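Local atomic coordinates of T-lymphoma invasion and metastasis-inducing protein 1 (Homo sapiens, PDB entry 4K2P), a protein that probably binds phosphoinositides and partner proteins such as Par-3 through its PH and coiled-coil region in signalling at tight junctions. Residues A[131-136]-A[200-205]. The protein carries 5 engineered substitutions. Numbering follows the deposited sequence.
Sequences EDTLRL and ASLQGG. With CA (calcium ion), chain F.
At the open end of the antiparallel coiled-coil hairpin formed by helices 133-161 and 168-203, Leu134 and Thr133 from the start of the first helix meet Leu202 and Gln203 from the end of the second. The contact is a small surface one, 181 Å² summed over both sides, and is made by side chains while the nearest CA atoms, those of Leu134 and Leu202, stay 7.5 Å apart. Leu134 spreads its two methyls over two neighbours: CD1 lies 3.5 Å from both CB and CD1 of Leu202, the methyl pair being tighter than normal van der Waals contact, and CD2 sits 3.8 Å from Gln203 NE2. Its chi1 of -134° lies off the staggered positions, so the tight methyl contact may reflect either strain or an uncertain fit of this partly exposed side chain. The Leu134 and Leu202 side chains run past each other in opposite directions, whereas Thr133 crosses Leu202 at nearly a right angle. With chi1 -62° Thr133 sets OG1 beside the backbone N and CG2 anti to it, which turns the methyl to Leu202 CD1, 3.7 Å from CG2. Leu202 also touches Ser118 and Thr133 touches Ala125, both on helix 106-128, so the hairpin end packs against the helix that follows the PH-domain strands. Cut back to an alanine, Leu134 would lose CG and both methyls, which would probably open a gap beside Leu202 CB and CD1 and take away the methyl that packs on Gln203 NE2. Just ahead, Asp132 is the N-cap: its OD1 accepts from Arg135 N at 3.1 Å, nearly straight at the hydrogen (172°), and OD2 forms a salt bridge with Arg135 NE. Both nitrogens approach from above the carboxylate plane, steeply at OD1, while OD2 lies near the guanidinium plane. One residue earlier, Glu131 O coordinates a calcium ion at 2.3 Å.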
loop_
_atom_site.group_PDB
_atom_site.type_symbol
_atom_site.label_atom_id
_atom_site.label_comp_id
_atom_site.label_asym_id
_atom_site.label_seq_id
_atom_site.Cartn_x
_atom_site.Cartn_y
_atom_site.Cartn_z
ATOM N N GLU A 131 0.976 -5.273 23.383
ATOM C CA GLU A 131 -0.407 -5.081 23.799
ATOM C C GLU A 131 -0.912 -3.718 23.346
ATOM O O GLU A 131 -2.087 -3.564 23.038
ATOM C CB GLU A 131 -0.538 -5.206 25.319
ATOM C CG GLU A 131 -0.692 -6.628 25.841
ATOM C CD GLU A 131 -2.127 -7.130 25.745
ATOM O OE1 GLU A 131 -2.607 -7.391 24.626
ATOM O OE2 GLU A 131 -2.784 -7.252 26.801
ATOM N N ASP A 132 -0.016 -2.735 23.311
ATOM C CA ASP A 132 -0.375 -1.372 22.941
ATOM C C ASP A 132 -0.151 -1.129 21.449
ATOM O O ASP A 132 0.952 -0.781 21.029
ATOM C CB ASP A 132 0.454 -0.373 23.745
ATOM C CG ASP A 132 -0.077 1.048 23.645
ATOM O OD1 ASP A 132 -0.903 1.337 22.756
ATOM O OD2 ASP A 132 0.390 1.900 24.425
ATOM N N THR A 133 -1.197 -1.295 20.652
ATOM C CA THR A 133 -1.057 -1.163 19.209
ATOM C C THR A 133 -0.692 0.278 18.832
ATOM O O THR A 133 0.186 0.500 18.002
ATOM C CB THR A 133 -2.342 -1.590 18.479
ATOM O OG1 THR A 133 -2.608 -2.968 18.757
ATOM C CG2 THR A 133 -2.198 -1.408 16.970
ATOM N N LEU A 134 -1.363 1.244 19.450
ATOM C CA LEU A 134 -1.114 2.659 19.176
ATOM C C LEU A 134 0.330 3.065 19.467
ATOM O O LEU A 134 0.973 3.719 18.650
ATOM C CB LEU A 134 -2.065 3.528 19.996
ATOM C CG LEU A 134 -2.732 4.658 19.216
ATOM C CD1 LEU A 134 -3.812 4.091 18.305
ATOM C CD2 LEU A 134 -3.303 5.711 20.152
ATOM N N ARG A 135 0.835 2.684 20.633
ATOM C CA ARG A 135 2.209 2.995 21.007
ATOM C C ARG A 135 3.205 2.366 20.055
ATOM O O ARG A 135 4.210 2.981 19.711
ATOM C CB ARG A 135 2.484 2.535 22.436
ATOM C CG ARG A 135 3.948 2.607 22.859
ATOM C CD ARG A 135 4.066 2.336 24.347
ATOM N NE ARG A 135 3.269 3.294 25.108
ATOM C CZ ARG A 135 3.711 4.479 25.522
ATOM N NH1 ARG A 135 4.968 4.849 25.302
ATOM N NH2 ARG A 135 2.905 5.287 26.193
ATOM N N LEU A 136 2.929 1.141 19.622
ATOM C CA LEU A 136 3.835 0.458 18.715
ATOM C C LEU A 136 3.905 1.186 17.380
ATOM O O LEU A 136 4.984 1.321 16.812
ATOM C CB LEU A 136 3.404 -0.993 18.495
ATOM C CG LEU A 136 4.196 -1.716 17.397
ATOM C CD1 LEU A 136 5.668 -1.851 17.768
ATOM C CD2 LEU A 136 3.591 -3.077 17.122
ATOM N N ALA A 200 -3.788 6.766 11.832
ATOM C CA ALA A 200 -4.895 7.688 11.614
ATOM C C ALA A 200 -6.220 6.949 11.738
ATOM O O ALA A 200 -7.194 7.469 12.284
ATOM C CB ALA A 200 -4.775 8.345 10.256
ATOM N N SER A 201 -6.241 5.721 11.242
ATOM C CA SER A 201 -7.449 4.921 11.247
ATOM C C SER A 201 -7.843 4.543 12.673
ATOM O O SER A 201 -9.028 4.469 12.984
ATOM C CB SER A 201 -7.262 3.680 10.374
ATOM O OG SER A 201 -7.282 4.038 8.994
ATOM N N LEU A 202 -6.865 4.289 13.540
ATOM C CA LEU A 202 -7.170 4.012 14.939
ATOM C C LEU A 202 -7.587 5.273 15.702
ATOM O O LEU A 202 -8.456 5.209 16.563
ATOM C CB LEU A 202 -5.978 3.364 15.644
ATOM C CG LEU A 202 -5.605 1.928 15.273
ATOM C CD1 LEU A 202 -4.408 1.493 16.099
ATOM C CD2 LEU A 202 -6.763 0.966 15.484
ATOM N N GLN A 203 -6.989 6.418 15.378
ATOM C CA GLN A 203 -7.267 7.655 16.113
ATOM C C GLN A 203 -8.403 8.475 15.506
ATOM O O GLN A 203 -8.726 9.559 15.996
ATOM C CB GLN A 203 -6.020 8.531 16.177
ATOM C CG GLN A 203 -4.879 7.955 16.985
ATOM C CD GLN A 203 -3.646 8.820 16.900
ATOM O OE1 GLN A 203 -3.401 9.462 15.878
ATOM N NE2 GLN A 203 -2.869 8.857 17.976
ATOM N N GLY A 204 -9.012 7.960 14.445
ATOM C CA GLY A 204 -10.064 8.679 13.757
ATOM C C GLY A 204 -9.606 9.975 13.106
ATOM O O GLY A 204 -10.434 10.823 12.775
ATOM N N GLY A 205 -8.298 10.134 12.916
ATOM C CA GLY A 205 -7.754 11.339 12.304
ATOM C C GLY A 205 -7.728 11.247 10.789
ATOM O O GLY A 205 -8.120 10.231 10.219
HETATM CA CA CA F . -4.205 -3.117 23.717
HETATM O O HOH W 1 -4.181 -4.860 22.169
#